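Local coordinates for protein HP0721 (Helicobacter pylori, PDB 2XRH) that is a secreted protein of unknown function whose DUF1104 region folds into an all-helical domain that holds nicotinic acid in a pocket, at residues 61-66 and 96-100; 31-36 and 83-89; 25-31 and 76-80; 11-16 and 37-41. The contacts are given in a common frame with arbitrary orientation. Where two conformers were deposited one is given. Residues are numbered along the deposited sequence.

Contact 1. Residues 61-66 and 96-100; sequences ATKNTD and FGLRS. With NIO (nicotinic acid), chain B.
Residues 61-65 belong to the C-terminal part of helix 47-65, with Asp66 N still bonded to Thr62 O (2.8 Å); residues 96-100 are the irregular C-terminal tail of the construct, with a short 3-10 segment at Leu98 and Arg99. The backbones come closest at Thr62 and Arg99, CA to CA 4.7 Å. Gly97 has phi/psi of 58/-131, and its positive phi turns the chain into the 3-10 segment. Ala61 CB packs on Leu98 CB at 3.6 Å, letting the tail lie close against the helix. Arg99 (chi1 m, chi2 t, chi3 p) bends toward the end of the helix, where Arg99 NH1 donates to Thr65 OG1 (2.8 Å) and both NH1 and NH2 reach Asp66 OD1 (2.9 Å each), a salt bridge. The tail of this all-helical construct is thus fastened to the C-terminal end of helix 47-65. Thr65 (chi1 p) turns its hydroxyl back on the helix, OG1 donating to Ala61 O at 2.7 Å, while Thr62 CG2 lies over one face of the guanidinium. Arg99 NE forms a salt bridge with Glu74 of the second subunit, so the same side chain also serves the dimer interface. Leu98 CD1 touches nicotinic acid C1 at 3.7 Å and lines its pocket.

Contact 2. Residues 31-36 and 83-89; sequences IVDYTK and ALKKGNM. With NIO (nicotinic acid), chain B.
The N-terminal turns of helix 31-44 pack against the C-terminal end of helix 70-86, closest at Val32 and Leu84 with CA atoms 5.8 Å apart. Helix 70-86 stops in a Schellman motif: Met89 N bonds to Leu84 O and Asn88 N to Lys85 O (both 2.9 Å), with Asn88 at positive phi (54/33) as the C-prime residue. The chain then extends through Met89 (phi/psi -90/167), which turns its side chain back onto helix 31-44.

Apolar contacts hold the pair together. Ile31 CG2 meets Ala83 CB at 3.7 Å and Leu84 CG at 4.3 Å. Val32 (chi1 t) sets CG2 4.4 Å from Leu84 CD2 and 4.1 Å from Gly87 CA; a CB at Gly87 would clash with that methyl group. Val32 CG1 faces Met89 CG at 4.2 Å. Met89, with all three chi angles m, curls so that CE reaches Thr35 CG2 and SD reaches Lys36 CE, both at 3.7 Å.

The polar part is intrahelical: Thr35 (chi1 m) donates OG1 to Ile31 O at 2.8 Å.

On the ligand side, Thr35 OG1 lies 3.2 Å from the ring nitrogen N of nicotinic acid, and Ile31 CD1 lies 3.6 Å from its C1. Through Ile31 and Thr35, the helix 31-44 side of this helix-helix junction contributes to the pyridine-ring end of the nicotinic acid pocket.

Contact 3. Residues 25-31 and 76-80; sequences VVAPQDI and RQKAV. With NIO (nicotinic acid), chain B.
A loop-to-helix contact built around one arginine closes the carboxylate end of the nicotinic acid pocket in this all-helical DUF1104 domain. Residues 25-30 belong to the loop between helix 16-21 and helix 31-44, and Ile31 opens the latter, while residues 76-80 are a regular turn of helix 70-86. The two backbones are closest at Pro28 and Val80, CA to CA 5.0 Å. Val26 and Ala27 are extended (psi near 140°), after which the chain turns at Pro28 to enter the next helix, with Asp30 N bonded to Ala27 O (2.9 Å) and Ile31 N to Pro28 O (3.1 Å).

The apolar half rests on Pro28, whose CG packs against Ala79 CB (3.8 Å) and Val80 CG2 (4.1 Å). Ile31 CG1 adds a contact with Val80 CG1 at 4.0 Å.

Arg76 stretches toward the loop with chi1 to chi3 all t, which carries its guanidinium to Val26 O: NH2 donates at 2.8 Å and NE at 3.3 Å. Arg76 NE also donates to a water at 3.0 Å, which makes a weak bond to Val25 O. Held this way, the guanidinium pairs with the ligand carboxylate, Arg76 NH1 donating to nicotinic acid O1 at 2.8 Å and Arg76 NH2 to O2 at 3.1 Å. Gln77 assists weakly: its OE1 accepts from Arg76 NH1 at 2.9 Å, and its NE2 donates to nicotinic acid O1 at 3.5 Å.

Contact 4. Residues 11-16 and 37-41; sequences FSKTSD and ELKKR
Residues 11-15, the loop leading into helix 16-21, and Asp16 lie along helix 31-44, with Phe11 beside Glu37 (CA to CA 6.5 Å) and Asp16 beside Arg41 (7.8 Å). Phe11 to Thr14 make a type I beta turn; Thr14 and Ser15 are extended, and Ser15 is the N-cap of helix 16-21, its OG accepting from Asp18 N. Arg41 (chi1 and chi2 m, chi3 t) presents the edge of its guanidinium to the turn. Thr14 O accepts from NH1 (2.9 Å) and NH2 (2.8 Å) of Arg41. Asp16 OD1 forms a salt bridge with Arg41 NH1 at 2.8 Å. One helical turn back, Glu37 OE2 forms a salt bridge with Arg41 NE (2.6 Å) and also accepts from Arg41 NH2 (2.9 Å), while Glu37 OE1 accepts from a water (2.9 Å) that in turn accepts from Phe11 N (3.1 Å). Ser12 OG bonds to Asp10. All three guanidinium nitrogens therefore have acceptors, and the positive charge is shared by two carboxylates: a surface salt-bridge network that joins the N-terminal loop to helix 31-44 by polar and ionic bonds.

How the contacts relate
From the N terminus, contact 4 comes first: its loop before helix 16-21 returns to helix 31-44, closing a loop of about 20 residues. Contacts 2 and 3 then bring helix 31-44 and the linker before it onto helix 70-86, spanning helix 47-65; they share Ile31, and their segments alternate along the chain. Contact 4 crosses both, and Phe11 touches Tyr34, Asp30 and Val26. Contact 1 closes last, bringing the C-terminal tail of the construct to the end of helix 47-65; it crosses contacts 2 and 3 but follows contact 4 in series, on the opposite side of the chain's centre. Contacts 1, 2 and 3 all meet nicotinic acid.

Contact 1. Residues 61-66 and 96-100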
# COMPACT_ATOMS: atom_id res chain seq x y z
N ALA A 61 -11.67 5.15 -6.28
CA ALA A 61 -10.85 4.03 -5.81
C ALA A 61 -10.85 4.08 -4.28
O ALA A 61 -10.94 3.05 -3.63
CB ALA A 61 -9.43 4.10 -6.36
N THR A 62 -10.73 5.28 -3.72
CA THR A 62 -10.69 5.42 -2.26
C THR A 62 -11.99 4.92 -1.61
O THR A 62 -11.99 4.06 -0.72
CB THR A 62 -10.36 6.86 -1.89
OG1 THR A 62 -9.04 7.15 -2.35
CG2 THR A 62 -10.43 7.06 -0.36
N LYS A 63 -13.12 5.44 -2.10
CA LYS A 63 -14.42 5.07 -1.58
C LYS A 63 -14.71 3.60 -1.71
O LYS A 63 -15.32 2.97 -0.83
CB LYS A 63 -15.49 5.86 -2.33
CG LYS A 63 -15.45 7.33 -2.01
CD LYS A 63 -16.66 8.03 -2.63
CE LYS A 63 -16.42 8.42 -4.10
NZ LYS A 63 -17.18 9.66 -4.50
N ASN A 64 -14.29 3.04 -2.83
CA ASN A 64 -14.59 1.67 -3.17
C ASN A 64 -13.74 0.67 -2.42
O ASN A 64 -14.10 -0.52 -2.38
CB ASN A 64 -14.41 1.38 -4.66
CG ASN A 64 -15.54 1.93 -5.50
OD1 ASN A 64 -16.65 2.00 -5.03
ND2 ASN A 64 -15.26 2.27 -6.78
N THR A 65 -12.64 1.13 -1.83
CA THR A 65 -11.73 0.22 -1.12
C THR A 65 -11.54 0.53 0.36
O THR A 65 -10.97 -0.31 1.07
CB THR A 65 -10.34 0.15 -1.83
OG1 THR A 65 -9.73 1.46 -1.80
CG2 THR A 65 -10.50 -0.37 -3.25
N ASP A 66 -12.03 1.69 0.83
CA ASP A 66 -11.87 2.11 2.21
C ASP A 66 -12.27 1.06 3.24
O ASP A 66 -11.61 0.96 4.27
CB ASP A 66 -12.69 3.40 2.52
CG ASP A 66 -11.94 4.67 2.32
OD1 ASP A 66 -10.69 4.66 2.20
OD2 ASP A 66 -12.66 5.70 2.27
N PHE A 96 -0.70 1.12 -3.34
CA PHE A 96 -2.14 1.36 -3.03
C PHE A 96 -2.94 1.66 -4.31
O PHE A 96 -4.13 1.99 -4.23
CB PHE A 96 -2.38 2.53 -2.01
CG PHE A 96 -2.13 2.20 -0.53
CD1 PHE A 96 -3.15 1.83 0.34
CD2 PHE A 96 -0.87 2.44 0.05
CE1 PHE A 96 -2.89 1.53 1.68
CE2 PHE A 96 -0.62 2.18 1.42
CZ PHE A 96 -1.64 1.72 2.24
N GLY A 97 -2.30 1.60 -5.47
CA GLY A 97 -2.93 1.84 -6.75
C GLY A 97 -3.58 3.19 -6.93
O GLY A 97 -3.01 4.25 -6.61
N LEU A 98 -4.83 3.17 -7.41
CA LEU A 98 -5.52 4.36 -7.77
C LEU A 98 -5.99 5.12 -6.55
O LEU A 98 -6.39 6.25 -6.69
CB LEU A 98 -6.71 4.07 -8.70
CG LEU A 98 -6.43 3.93 -10.20
CD1 LEU A 98 -7.65 3.39 -10.93
CD2 LEU A 98 -5.88 5.24 -10.80
N ARG A 99 -5.97 4.55 -5.33
CA ARG A 99 -6.41 5.31 -4.16
C ARG A 99 -5.64 6.57 -4.03
O ARG A 99 -6.23 7.58 -3.72
CB ARG A 99 -6.28 4.57 -2.82
CG ARG A 99 -6.95 3.36 -2.68
CD ARG A 99 -6.67 2.72 -1.32
NE ARG A 99 -6.80 3.65 -0.18
CZ ARG A 99 -7.90 3.90 0.51
NH1 ARG A 99 -9.04 3.31 0.23
NH2 ARG A 99 -7.87 4.76 1.52
N SER A 100 -4.35 6.47 -4.36
CA SER A 100 -3.30 7.43 -4.08
C SER A 100 -2.88 8.23 -5.33
O SER A 100 -2.62 7.68 -6.42
CB SER A 100 -2.12 6.61 -3.53
OG SER A 100 -1.93 5.43 -4.31
OXT SER A 100 -2.77 9.48 -5.36
N NIO B . -5.34 0.51 -12.97
C1 NIO B . -6.13 0.12 -11.94
C2 NIO B . -5.60 0.00 -10.64
C3 NIO B . -4.28 0.23 -10.40
C4 NIO B . -3.50 0.63 -11.48
C5 NIO B . -4.05 0.75 -12.75
C6 NIO B . -6.45 -0.51 -9.53
O1 NIO B . -5.86 -1.16 -8.62
O2 NIO B . -7.68 -0.35 -9.57

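Contact 2. Residues 31-36 and 83-89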
# COMPACT_ATOMS: atom_id res chain seq x y z
N ILE A 31 -7.91 -5.90 -15.61
CA ILE A 31 -7.21 -4.66 -15.28
C ILE A 31 -6.38 -4.10 -16.42
O ILE A 31 -6.30 -2.89 -16.56
CB ILE A 31 -6.40 -4.72 -13.93
CG1 ILE A 31 -6.41 -3.33 -13.24
CG2 ILE A 31 -5.00 -5.31 -14.08
CD1 ILE A 31 -7.85 -2.92 -12.69
N VAL A 32 -5.77 -4.96 -17.24
CA VAL A 32 -5.00 -4.45 -18.37
C VAL A 32 -5.93 -3.74 -19.37
O VAL A 32 -5.65 -2.64 -19.83
CB VAL A 32 -4.17 -5.58 -19.06
CG1 VAL A 32 -3.60 -5.14 -20.40
CG2 VAL A 32 -3.03 -6.00 -18.12
N ASP A 33 -7.06 -4.35 -19.69
CA ASP A 33 -8.01 -3.74 -20.58
C ASP A 33 -8.58 -2.45 -20.00
O ASP A 33 -8.73 -1.47 -20.70
CB ASP A 33 -9.16 -4.70 -20.88
CG ASP A 33 -8.77 -5.83 -21.86
OD1 ASP A 33 -7.68 -5.79 -22.46
OD2 ASP A 33 -9.56 -6.77 -21.99
N TYR A 34 -8.85 -2.44 -18.70
CA TYR A 34 -9.35 -1.23 -18.06
C TYR A 34 -8.33 -0.10 -18.16
O TYR A 34 -8.68 1.03 -18.50
CB TYR A 34 -9.64 -1.54 -16.60
CG TYR A 34 -10.16 -0.38 -15.76
CD1 TYR A 34 -11.40 0.16 -15.96
CD2 TYR A 34 -9.40 0.09 -14.69
CE1 TYR A 34 -11.87 1.22 -15.14
CE2 TYR A 34 -9.85 1.09 -13.88
CZ TYR A 34 -11.07 1.67 -14.09
OH TYR A 34 -11.52 2.68 -13.27
N THR A 35 -7.10 -0.39 -17.85
CA THR A 35 -6.02 0.59 -17.85
C THR A 35 -5.77 1.11 -19.26
O THR A 35 -5.65 2.31 -19.45
CB THR A 35 -4.75 -0.04 -17.28
OG1 THR A 35 -5.00 -0.52 -15.95
CG2 THR A 35 -3.58 0.91 -17.27
N LYS A 36 -5.76 0.21 -20.25
CA LYS A 36 -5.68 0.63 -21.64
C LYS A 36 -6.83 1.57 -22.02
O LYS A 36 -6.61 2.57 -22.70
CB LYS A 36 -5.60 -0.58 -22.58
CG LYS A 36 -4.30 -1.37 -22.46
CD LYS A 36 -4.30 -2.62 -23.33
CE LYS A 36 -2.91 -3.24 -23.33
NZ LYS A 36 -2.84 -4.50 -24.19
N ALA A 83 -0.75 -8.74 -13.09
CA ALA A 83 -1.46 -8.64 -14.35
C ALA A 83 -0.87 -7.53 -15.21
O ALA A 83 -0.71 -7.69 -16.40
CB ALA A 83 -2.97 -8.45 -14.14
N LEU A 84 -0.60 -6.37 -14.62
CA LEU A 84 -0.07 -5.28 -15.38
C LEU A 84 1.29 -5.65 -15.96
O LEU A 84 1.58 -5.30 -17.11
CB LEU A 84 0.09 -4.04 -14.51
CG LEU A 84 -1.23 -3.34 -14.21
CD1 LEU A 84 -1.00 -2.26 -13.06
CD2 LEU A 84 -1.85 -2.74 -15.43
N LYS A 85 2.11 -6.32 -15.16
CA LYS A 85 3.46 -6.79 -15.61
C LYS A 85 3.30 -7.66 -16.84
O LYS A 85 3.98 -7.46 -17.88
CB LYS A 85 4.17 -7.61 -14.54
CG LYS A 85 4.49 -6.93 -13.22
CD LYS A 85 5.00 -5.52 -13.35
CE LYS A 85 4.54 -4.62 -12.16
NZ LYS A 85 3.15 -4.09 -12.33
N LYS A 86 2.38 -8.60 -16.76
CA LYS A 86 2.19 -9.57 -17.85
C LYS A 86 1.65 -8.97 -19.09
O LYS A 86 1.87 -9.50 -20.19
CB LYS A 86 1.20 -10.63 -17.47
CG LYS A 86 1.78 -11.61 -16.59
CD LYS A 86 0.96 -12.90 -16.66
CE LYS A 86 1.51 -13.80 -15.64
NZ LYS A 86 1.26 -13.29 -14.30
N GLY A 87 0.90 -7.89 -18.94
CA GLY A 87 0.36 -7.17 -20.06
C GLY A 87 1.34 -6.16 -20.57
O GLY A 87 0.97 -5.33 -21.38
N ASN A 88 2.59 -6.22 -20.09
CA ASN A 88 3.66 -5.27 -20.42
C ASN A 88 3.34 -3.79 -20.19
O ASN A 88 3.86 -2.90 -20.88
CB ASN A 88 4.18 -5.57 -21.84
CG ASN A 88 4.71 -6.99 -21.95
OD1 ASN A 88 5.84 -7.27 -21.55
ND2 ASN A 88 3.87 -7.91 -22.42
N MET A 89 2.53 -3.53 -19.16
CA MET A 89 2.11 -2.17 -18.79
C MET A 89 3.09 -1.56 -17.80
O MET A 89 3.89 -2.27 -17.19
CB MET A 89 0.69 -2.16 -18.21
CG MET A 89 -0.41 -2.81 -19.07
SD MET A 89 -0.77 -1.96 -20.62
CE MET A 89 -1.41 -0.39 -20.02
N NIO B . -5.34 0.51 -12.97
C1 NIO B . -6.13 0.12 -11.94
C2 NIO B . -5.60 0.00 -10.64
C3 NIO B . -4.28 0.23 -10.40
C4 NIO B . -3.50 0.63 -11.48
C5 NIO B . -4.05 0.75 -12.75
C6 NIO B . -6.45 -0.51 -9.53
O1 NIO B . -5.86 -1.16 -8.62
O2 NIO B . -7.68 -0.35 -9.57

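Contact 3. Residues 25-31 and 76-80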
# COMPACT_ATOMS: atom_id res chain seq x y z
N VAL A 25 -12.37 -1.55 -8.04
CA VAL A 25 -13.22 -2.75 -8.00
C VAL A 25 -13.10 -3.62 -9.23
O VAL A 25 -13.62 -4.73 -9.22
CB VAL A 25 -14.68 -2.40 -7.75
CG1 VAL A 25 -14.79 -1.60 -6.50
CG2 VAL A 25 -15.23 -1.66 -8.83
N VAL A 26 -12.41 -3.14 -10.26
CA VAL A 26 -12.27 -3.92 -11.50
C VAL A 26 -11.46 -5.18 -11.15
O VAL A 26 -10.52 -5.11 -10.41
CB VAL A 26 -11.55 -3.11 -12.61
CG1 VAL A 26 -11.23 -3.93 -13.83
CG2 VAL A 26 -12.38 -1.88 -13.01
N ALA A 27 -11.85 -6.32 -11.70
CA ALA A 27 -11.17 -7.59 -11.40
C ALA A 27 -9.77 -7.57 -12.00
O ALA A 27 -9.56 -6.98 -13.06
CB ALA A 27 -11.96 -8.76 -11.95
N PRO A 28 -8.80 -8.17 -11.32
CA PRO A 28 -7.45 -8.21 -11.90
C PRO A 28 -7.42 -8.75 -13.33
O PRO A 28 -6.63 -8.29 -14.13
CB PRO A 28 -6.68 -9.06 -10.92
CG PRO A 28 -7.33 -8.75 -9.59
CD PRO A 28 -8.80 -8.60 -9.91
N GLN A 29 -8.25 -9.74 -13.63
CA GLN A 29 -8.27 -10.34 -14.97
C GLN A 29 -8.68 -9.33 -16.05
O GLN A 29 -8.44 -9.55 -17.20
CB GLN A 29 -9.18 -11.56 -15.02
CG GLN A 29 -10.65 -11.21 -14.81
CD GLN A 29 -11.54 -12.39 -14.53
OE1 GLN A 29 -12.18 -12.91 -15.42
NE2 GLN A 29 -11.58 -12.81 -13.27
N ASP A 30 -9.31 -8.22 -15.63
CA ASP A 30 -9.78 -7.16 -16.55
C ASP A 30 -8.97 -5.88 -16.42
O ASP A 30 -9.24 -4.93 -17.17
CB ASP A 30 -11.24 -6.81 -16.28
CG ASP A 30 -12.17 -7.99 -16.51
OD1 ASP A 30 -11.98 -8.71 -17.52
OD2 ASP A 30 -13.12 -8.17 -15.70
N ILE A 31 -7.91 -5.90 -15.61
CA ILE A 31 -7.21 -4.66 -15.28
C ILE A 31 -6.38 -4.10 -16.42
O ILE A 31 -6.30 -2.89 -16.56
CB ILE A 31 -6.40 -4.72 -13.93
CG1 ILE A 31 -6.41 -3.33 -13.24
CG2 ILE A 31 -5.00 -5.31 -14.08
CD1 ILE A 31 -7.85 -2.92 -12.69
N ARG A 76 -5.70 -8.22 -3.83
CA ARG A 76 -6.06 -7.64 -5.13
C ARG A 76 -4.91 -6.84 -5.75
O ARG A 76 -4.65 -6.98 -6.96
CB ARG A 76 -7.31 -6.77 -4.98
CG ARG A 76 -7.76 -6.26 -6.29
CD ARG A 76 -8.85 -5.24 -6.19
NE ARG A 76 -9.18 -4.64 -7.48
CZ ARG A 76 -8.67 -3.52 -7.99
NH1 ARG A 76 -7.76 -2.75 -7.39
NH2 ARG A 76 -9.14 -3.10 -9.13
N GLN A 77 -4.24 -6.02 -4.96
CA GLN A 77 -3.22 -5.14 -5.50
C GLN A 77 -2.05 -5.94 -6.03
O GLN A 77 -1.45 -5.58 -7.06
CB GLN A 77 -2.78 -4.09 -4.46
CG GLN A 77 -3.75 -2.98 -4.12
CD GLN A 77 -4.36 -2.33 -5.34
OE1 GLN A 77 -5.45 -2.64 -5.67
NE2 GLN A 77 -3.61 -1.46 -6.00
N LYS A 78 -1.71 -7.02 -5.33
CA LYS A 78 -0.63 -7.90 -5.81
C LYS A 78 -1.00 -8.52 -7.17
O LYS A 78 -0.19 -8.61 -8.10
CB LYS A 78 -0.28 -8.94 -4.79
CG LYS A 78 0.41 -8.38 -3.55
CD LYS A 78 1.03 -9.52 -2.72
CE LYS A 78 1.82 -8.98 -1.56
NZ LYS A 78 1.75 -9.83 -0.31
N ALA A 79 -2.24 -8.95 -7.29
CA ALA A 79 -2.71 -9.57 -8.51
C ALA A 79 -2.75 -8.52 -9.65
O ALA A 79 -2.46 -8.83 -10.81
CB ALA A 79 -4.08 -10.27 -8.32
N VAL A 80 -3.15 -7.30 -9.32
CA VAL A 80 -3.18 -6.22 -10.27
C VAL A 80 -1.75 -5.96 -10.76
O VAL A 80 -1.52 -5.85 -11.96
CB VAL A 80 -3.84 -4.93 -9.71
CG1 VAL A 80 -3.47 -3.74 -10.54
CG2 VAL A 80 -5.39 -5.10 -9.64
N NIO B . -5.34 0.51 -12.97
C1 NIO B . -6.13 0.12 -11.94
C2 NIO B . -5.60 0.00 -10.64
C3 NIO B . -4.28 0.23 -10.40
C4 NIO B . -3.50 0.63 -11.48
C5 NIO B . -4.05 0.75 -12.75
C6 NIO B . -6.45 -0.51 -9.53
O1 NIO B . -5.86 -1.16 -8.62
O2 NIO B . -7.68 -0.35 -9.57
O HOH W 1 -11.56 -6.45 -7.64

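Contact 4. Residues 11-16 and 37-41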
# COMPACT_ATOMS: atom_id res chain seq x y z
N PHE A 11 -14.44 -2.35 -22.32
CA PHE A 11 -14.83 -1.09 -21.74
C PHE A 11 -14.95 -0.02 -22.81
O PHE A 11 -15.08 1.15 -22.50
CB PHE A 11 -13.75 -0.68 -20.76
CG PHE A 11 -13.55 -1.65 -19.64
CD1 PHE A 11 -14.44 -1.70 -18.57
CD2 PHE A 11 -12.44 -2.49 -19.64
CE1 PHE A 11 -14.19 -2.57 -17.49
CE2 PHE A 11 -12.22 -3.38 -18.61
CZ PHE A 11 -13.10 -3.43 -17.55
N SER A 12 -14.93 -0.42 -24.08
CA SER A 12 -15.01 0.58 -25.15
C SER A 12 -16.38 1.33 -25.22
O SER A 12 -16.45 2.44 -25.75
CB SER A 12 -14.68 -0.07 -26.51
OG SER A 12 -15.60 -1.11 -26.76
N LYS A 13 -17.44 0.72 -24.71
CA LYS A 13 -18.77 1.36 -24.72
C LYS A 13 -19.17 1.99 -23.39
O LYS A 13 -20.26 2.55 -23.25
CB LYS A 13 -19.83 0.35 -25.18
CG LYS A 13 -19.66 -0.15 -26.62
CD LYS A 13 -19.82 0.99 -27.66
CE LYS A 13 -19.68 0.48 -29.12
NZ LYS A 13 -21.01 0.05 -29.70
N THR A 14 -18.30 1.88 -22.39
CA THR A 14 -18.60 2.38 -21.05
C THR A 14 -18.32 3.88 -21.01
O THR A 14 -17.30 4.32 -21.51
CB THR A 14 -17.72 1.63 -20.00
OG1 THR A 14 -17.94 0.22 -20.17
CG2 THR A 14 -18.03 2.02 -18.52
N SER A 15 -19.20 4.64 -20.36
CA SER A 15 -19.00 6.07 -20.21
C SER A 15 -17.81 6.37 -19.32
O SER A 15 -17.42 5.53 -18.50
CB SER A 15 -20.25 6.72 -19.62
OG SER A 15 -20.45 6.34 -18.28
N ASP A 16 -17.20 7.55 -19.50
CA ASP A 16 -16.11 8.00 -18.63
C ASP A 16 -16.54 7.91 -17.15
O ASP A 16 -15.77 7.48 -16.28
CB ASP A 16 -15.70 9.45 -18.94
CG ASP A 16 -15.05 9.64 -20.29
OD1 ASP A 16 -14.66 8.68 -20.99
OD2 ASP A 16 -14.92 10.81 -20.65
N GLU A 37 -8.04 1.28 -21.59
CA GLU A 37 -9.18 2.12 -21.90
C GLU A 37 -9.05 3.51 -21.24
O GLU A 37 -9.27 4.52 -21.88
CB GLU A 37 -10.51 1.49 -21.54
CG GLU A 37 -11.71 2.29 -22.07
CD GLU A 37 -11.90 2.19 -23.59
OE1 GLU A 37 -11.43 1.19 -24.19
OE2 GLU A 37 -12.49 3.11 -24.18
N LEU A 38 -8.62 3.54 -20.00
CA LEU A 38 -8.44 4.81 -19.28
C LEU A 38 -7.40 5.65 -19.96
O LEU A 38 -7.62 6.82 -20.16
CB LEU A 38 -8.03 4.54 -17.83
CG LEU A 38 -9.04 4.01 -16.82
CD1 LEU A 38 -8.32 3.87 -15.46
CD2 LEU A 38 -10.28 4.90 -16.72
N LYS A 39 -6.29 5.03 -20.39
CA LYS A 39 -5.18 5.73 -21.05
C LYS A 39 -5.67 6.25 -22.39
O LYS A 39 -5.39 7.38 -22.74
CB LYS A 39 -3.92 4.89 -21.18
CG LYS A 39 -3.21 4.60 -19.86
CD LYS A 39 -1.90 3.80 -20.08
CE LYS A 39 -1.07 3.61 -18.80
NZ LYS A 39 0.00 4.64 -18.57
N LYS A 40 -6.41 5.42 -23.11
CA LYS A 40 -7.03 5.84 -24.38
C LYS A 40 -7.87 7.11 -24.21
O LYS A 40 -7.72 8.07 -24.98
CB LYS A 40 -7.90 4.72 -24.94
CG LYS A 40 -8.82 5.14 -26.06
CD LYS A 40 -9.23 3.92 -26.89
CE LYS A 40 -8.01 3.16 -27.41
NZ LYS A 40 -7.22 3.94 -28.41
N ARG A 41 -8.73 7.13 -23.20
CA ARG A 41 -9.63 8.26 -22.96
C ARG A 41 -8.82 9.49 -22.54
O ARG A 41 -9.03 10.58 -23.05
CB ARG A 41 -10.68 7.98 -21.87
CG ARG A 41 -11.56 6.75 -22.01
CD ARG A 41 -12.45 6.76 -23.18
NE ARG A 41 -13.21 5.49 -23.29
CZ ARG A 41 -14.39 5.20 -22.74
NH1 ARG A 41 -15.07 6.11 -22.05
NH2 ARG A 41 -14.96 4.01 -22.98
O HOH W 2 -11.76 -1.71 -23.84